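Local coordinates for protein peptidoglycan-N-acetylmuramic acid deacetylase PdaC (Bacillus subtilis subsp. subtilis str. 168, PDB 6H8N) that removes acetyl groups from N-acetylmuramic acid of peptidoglycan, conferring lysozyme resistance, and from short chitin oligomers, through the C-terminal deacetylase domain that forms this chain, at residues A[13-18]-A[153-158]; A[42-47]-A[67-72]. The protein carries 1 engineered substitution. One frame throughout, in Å; residues are numbered along the deposited sequence. Where two conformers were deposited one is given.

Contact 1: residues A[13-18]-A[153-158]. Engineered in segment 13-18: Ser17 (natural residue Asp). With ZN (zinc ion), chain C.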
# COMPACT_ATOMS: atom_id res chain seq x y z
N ALA A 13 -8.31 -2.37 2.19
CA ALA A 13 -7.09 -1.61 1.91
C ALA A 13 -6.44 -2.15 0.65
O ALA A 13 -5.80 -3.20 0.66
CB ALA A 13 -6.13 -1.67 3.09
N LEU A 14 -6.58 -1.42 -0.45
CA LEU A 14 -5.82 -1.71 -1.65
C LEU A 14 -4.45 -1.08 -1.52
O LEU A 14 -4.33 0.10 -1.21
CB LEU A 14 -6.52 -1.14 -2.88
CG LEU A 14 -7.90 -1.65 -3.17
CD1 LEU A 14 -8.44 -1.00 -4.42
CD2 LEU A 14 -7.86 -3.14 -3.34
N THR A 15 -3.42 -1.87 -1.77
CA THR A 15 -2.06 -1.38 -1.63
C THR A 15 -1.26 -1.73 -2.87
O THR A 15 -1.51 -2.75 -3.55
CB THR A 15 -1.36 -1.93 -0.38
OG1 THR A 15 -1.00 -3.31 -0.54
CG2 THR A 15 -2.23 -1.75 0.85
N PHE A 16 -0.32 -0.85 -3.19
CA PHE A 16 0.43 -0.91 -4.44
C PHE A 16 1.91 -0.78 -4.16
O PHE A 16 2.34 0.25 -3.63
CB PHE A 16 -0.01 0.21 -5.38
CG PHE A 16 -1.44 0.12 -5.77
CD1 PHE A 16 -1.81 -0.74 -6.78
CD2 PHE A 16 -2.41 0.85 -5.13
CE1 PHE A 16 -3.11 -0.87 -7.14
CE2 PHE A 16 -3.74 0.73 -5.47
CZ PHE A 16 -4.10 -0.15 -6.49
N SER A 17 2.69 -1.77 -4.58
CA SER A 17 4.13 -1.76 -4.39
C SER A 17 4.85 -1.60 -5.71
O SER A 17 4.43 -2.13 -6.73
CB SER A 17 4.58 -3.10 -3.81
OG SER A 17 4.14 -3.24 -2.47
N ASP A 18 5.98 -0.89 -5.66
CA ASP A 18 7.06 -0.89 -6.67
C ASP A 18 7.10 0.35 -7.54
O ASP A 18 8.06 0.53 -8.28
CB ASP A 18 7.09 -2.12 -7.58
CG ASP A 18 7.38 -3.39 -6.85
OD1 ASP A 18 7.81 -3.32 -5.69
OD2 ASP A 18 7.09 -4.47 -7.43
N GLY A 153 -11.93 -5.82 5.87
CA GLY A 153 -10.75 -5.77 6.68
C GLY A 153 -9.49 -6.29 6.03
O GLY A 153 -8.44 -6.27 6.68
N ARG A 154 -9.53 -6.74 4.79
CA ARG A 154 -8.37 -7.34 4.16
C ARG A 154 -7.51 -6.28 3.48
O ARG A 154 -7.97 -5.18 3.15
CB ARG A 154 -8.79 -8.42 3.17
CG ARG A 154 -9.49 -9.56 3.87
CD ARG A 154 -9.71 -10.75 2.96
NE ARG A 154 -10.17 -11.87 3.75
CZ ARG A 154 -11.23 -12.61 3.50
NH1 ARG A 154 -11.50 -13.57 4.36
NH2 ARG A 154 -12.00 -12.41 2.44
N THR A 155 -6.26 -6.65 3.27
CA THR A 155 -5.27 -5.83 2.59
C THR A 155 -4.81 -6.56 1.34
O THR A 155 -4.33 -7.71 1.43
CB THR A 155 -4.09 -5.56 3.53
OG1 THR A 155 -4.59 -4.86 4.68
CG2 THR A 155 -3.02 -4.71 2.87
N ILE A 156 -4.94 -5.91 0.19
CA ILE A 156 -4.64 -6.49 -1.12
C ILE A 156 -3.32 -5.93 -1.61
O ILE A 156 -3.08 -4.72 -1.51
CB ILE A 156 -5.76 -6.16 -2.12
CG1 ILE A 156 -7.09 -6.78 -1.68
CG2 ILE A 156 -5.40 -6.65 -3.51
CD1 ILE A 156 -8.31 -6.19 -2.34
N LEU A 157 -2.48 -6.79 -2.20
CA LEU A 157 -1.22 -6.39 -2.83
C LEU A 157 -1.33 -6.44 -4.35
O LEU A 157 -1.58 -7.51 -4.92
CB LEU A 157 -0.09 -7.30 -2.37
CG LEU A 157 1.25 -7.21 -3.11
CD1 LEU A 157 1.82 -5.80 -3.00
CD2 LEU A 157 2.22 -8.26 -2.60
N ILE A 158 -1.10 -5.31 -5.00
CA ILE A 158 -0.93 -5.21 -6.45
C ILE A 158 0.38 -4.48 -6.70
O ILE A 158 0.78 -3.62 -5.90
CB ILE A 158 -2.12 -4.43 -7.06
CG1 ILE A 158 -3.42 -5.21 -6.83
CG2 ILE A 158 -1.90 -4.11 -8.54
CD1 ILE A 158 -4.68 -4.47 -7.16
ZN ZN C . 8.21 -4.74 -4.42
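Ala13 to Phe16 pair in parallel register with Thr155 to Ile158, neighbouring strands in the sheet of the NodB homology domain, the axes coming within 4.7 Å at 26° to each other. Five backbone hydrogen bonds zip the pair together, from Ala13 N to Arg154 O at one end to Ser17 N on Ile158 O at the other. Leu14, Phe16, Ile156 and Ile158 point to one face, where Leu14, Phe16 and Ile158 touch helix 163-178. There Ile158 lies alongside the Phe16 ring, its CB 3.7 Å from Phe16 CE1. On the other face Thr15 CG2 meets Thr155 CG2 at 3.7 Å, the side chains crossing at about a right angle. Thr15 OG1 stands between its own backbone N and carbonyl carbon (chi1 74°), where it donates to Ile156 O at 2.7 Å, tilted 34° from that carbonyl plane. Thr15 N donates to Ile156 O as well, at 2.9 Å, so one residue grips this acceptor twice. Beyond it, the engineered Ser17 sets OG 3.5 Å from Leu157 CD1. The OG1 bond to Ile156 O fixes the Thr15 rotation; Arg106 NH1 separately joins Thr15 OG1 to Ser17 OG, where strand 11-17 leads to Asp18 of the zinc site.

Contact 2: residues A[42-47]-A[67-72]. With ZN (zinc ion), chain C.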
# COMPACT_ATOMS: atom_id res chain seq x y z
N PHE A 42 3.41 1.81 -1.69
CA PHE A 42 4.71 1.49 -1.11
C PHE A 42 5.73 1.68 -2.21
O PHE A 42 5.82 0.89 -3.15
CB PHE A 42 4.67 0.08 -0.53
CG PHE A 42 3.83 -0.01 0.70
CD1 PHE A 42 4.38 0.28 1.93
CD2 PHE A 42 2.47 -0.31 0.63
CE1 PHE A 42 3.61 0.25 3.09
CE2 PHE A 42 1.69 -0.35 1.78
CZ PHE A 42 2.27 -0.09 3.01
N VAL A 43 6.48 2.77 -2.10
CA VAL A 43 7.28 3.31 -3.19
C VAL A 43 8.75 2.97 -3.01
O VAL A 43 9.27 2.88 -1.89
CB VAL A 43 7.09 4.85 -3.34
CG1 VAL A 43 5.63 5.18 -3.64
CG2 VAL A 43 7.57 5.58 -2.11
N LEU A 44 9.41 2.80 -4.15
CA LEU A 44 10.86 2.64 -4.21
C LEU A 44 11.52 4.00 -4.24
O LEU A 44 11.16 4.85 -5.05
CB LEU A 44 11.24 1.85 -5.47
CG LEU A 44 10.99 0.36 -5.35
CD1 LEU A 44 11.14 -0.30 -6.71
CD2 LEU A 44 11.94 -0.30 -4.38
N GLY A 45 12.50 4.21 -3.37
CA GLY A 45 13.19 5.49 -3.35
C GLY A 45 13.79 5.87 -4.69
O GLY A 45 13.72 7.03 -5.10
N SER A 46 14.38 4.90 -5.40
CA SER A 46 14.96 5.21 -6.71
C SER A 46 13.90 5.76 -7.67
O SER A 46 14.17 6.67 -8.46
CB SER A 46 15.64 3.97 -7.27
OG SER A 46 14.74 2.90 -7.44
N ARG A 47 12.69 5.21 -7.64
CA ARG A 47 11.62 5.67 -8.52
C ARG A 47 11.01 6.99 -8.07
O ARG A 47 10.60 7.79 -8.92
CB ARG A 47 10.53 4.60 -8.67
CG ARG A 47 10.92 3.56 -9.71
CD ARG A 47 9.81 2.55 -9.98
NE ARG A 47 10.09 1.78 -11.18
CZ ARG A 47 9.74 2.14 -12.41
NH1 ARG A 47 9.02 3.21 -12.63
NH2 ARG A 47 10.08 1.36 -13.43
N ASN A 67 7.18 3.16 2.67
CA ASN A 67 8.56 2.97 2.23
C ASN A 67 8.78 1.53 1.78
O ASN A 67 8.50 0.60 2.54
CB ASN A 67 9.44 3.32 3.43
CG ASN A 67 10.93 3.29 3.15
OD1 ASN A 67 11.47 2.38 2.51
ND2 ASN A 67 11.63 4.27 3.70
N HIS A 68 9.28 1.34 0.56
CA HIS A 68 9.50 -0.00 0.00
C HIS A 68 10.96 -0.26 -0.34
O HIS A 68 11.26 -1.11 -1.17
CB HIS A 68 8.60 -0.21 -1.21
CG HIS A 68 8.42 -1.63 -1.65
ND1 HIS A 68 8.18 -2.68 -0.80
CD2 HIS A 68 8.39 -2.15 -2.90
CE1 HIS A 68 8.04 -3.80 -1.51
NE2 HIS A 68 8.14 -3.50 -2.79
N SER A 69 11.87 0.46 0.33
CA SER A 69 13.32 0.41 0.10
C SER A 69 13.73 1.27 -1.08
O SER A 69 12.89 1.83 -1.78
CB SER A 69 13.85 -1.02 -0.08
OG SER A 69 13.80 -1.47 -1.42
N TRP A 70 15.05 1.42 -1.27
CA TRP A 70 15.57 2.25 -2.35
C TRP A 70 15.57 1.50 -3.68
O TRP A 70 15.07 2.02 -4.69
CB TRP A 70 16.99 2.74 -2.01
CG TRP A 70 17.50 3.65 -3.09
CD1 TRP A 70 18.24 3.31 -4.19
CD2 TRP A 70 17.28 5.06 -3.18
NE1 TRP A 70 18.49 4.42 -4.96
CE2 TRP A 70 17.91 5.51 -4.37
CE3 TRP A 70 16.62 5.99 -2.38
CZ2 TRP A 70 17.89 6.84 -4.77
CZ3 TRP A 70 16.60 7.30 -2.78
CH2 TRP A 70 17.23 7.72 -3.96
N SER A 71 16.14 0.29 -3.71
CA SER A 71 16.37 -0.44 -4.96
C SER A 71 15.89 -1.89 -4.89
O SER A 71 16.27 -2.69 -5.75
CB SER A 71 17.85 -0.37 -5.34
OG SER A 71 18.64 -0.91 -4.30
N HIS A 72 15.07 -2.24 -3.92
CA HIS A 72 14.35 -3.53 -3.88
C HIS A 72 15.24 -4.74 -3.60
O HIS A 72 14.91 -5.83 -4.08
CB HIS A 72 13.57 -3.78 -5.18
CG HIS A 72 12.26 -4.50 -4.98
ND1 HIS A 72 12.17 -5.87 -4.84
CD2 HIS A 72 11.00 -4.03 -4.89
CE1 HIS A 72 10.91 -6.20 -4.65
NE2 HIS A 72 10.17 -5.11 -4.68
ZN ZN C . 8.21 -4.74 -4.42
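Trp70 lays one face of its indole over the backbone at the start of helix 45-50, with Ser46 N 3.6 Å above the ring plane near its centre and Gly45 C toward the rim. Ser46 CB adds a CH-pi contact, 4.0 Å from the centroid of the five-membered ring of Trp70. CG of Trp70 is anti to its backbone N (chi1 -177°), which swings the indole back across the helix start although its CB points away. Its carbonyl is used too: Trp70 O accepts from Ser46 N at 3.0 Å, in plane on a lone pair, and from Ser46 OG at 2.9 Å nearly along the C=O direction. With Gly45 N bonded to Ser69 O at 2.9 Å, loop carbonyls take up the first two N-H groups of the helix, just after Leu44 at the N-cap. Leu44 CD2 packs against both metal ligands, 3.4 Å from His68 O and 3.9 Å from His72 CD2 at the ring edge. Turns within 67-72 shape the loop: Asn67 OD1 closes an Asx turn on Ser69 N, while Ser69 OG donates to His68 O and accepts from His72 N. His68 and His72 belong to the His-Ser-x-x-His motif of NodB-type deacetylases, and both bind zinc through NE2 at 2.0 Å. His68 ND1 is bonded to Arg106 O. After the parallel Val43-Asn67 bridge, His68 N donates to Val43 O, so the loop continues strand 64-67 beside strand 40-43, with the indole packed on the start of helix 45-50 and helix 80-98 contributing Gln86 to Trp70 N and Gln91 to Asn67.

How the contacts relate
Contacts 1 and 2 have centres about 16 Å apart yet meet at one end, where strands 11-17 and 40-43 are neighbours in the parallel sheet. Phe16 O and Phe42 N lie 2.7 Å apart and Asp18 N and Phe42 O 3.1 Å, both probable hydrogen bonds. Contact 1 supplies Asp18 and contact 2 supplies His68 and His72 to the same zinc ion, with Asp18 OD1 2.9 Å from His68 NE2. Arg106 bonds to both contacts. Ser17 replaces the aspartate that, by similarity, is the proton acceptor; His159, the probable proton donor, directly follows segment 153-158.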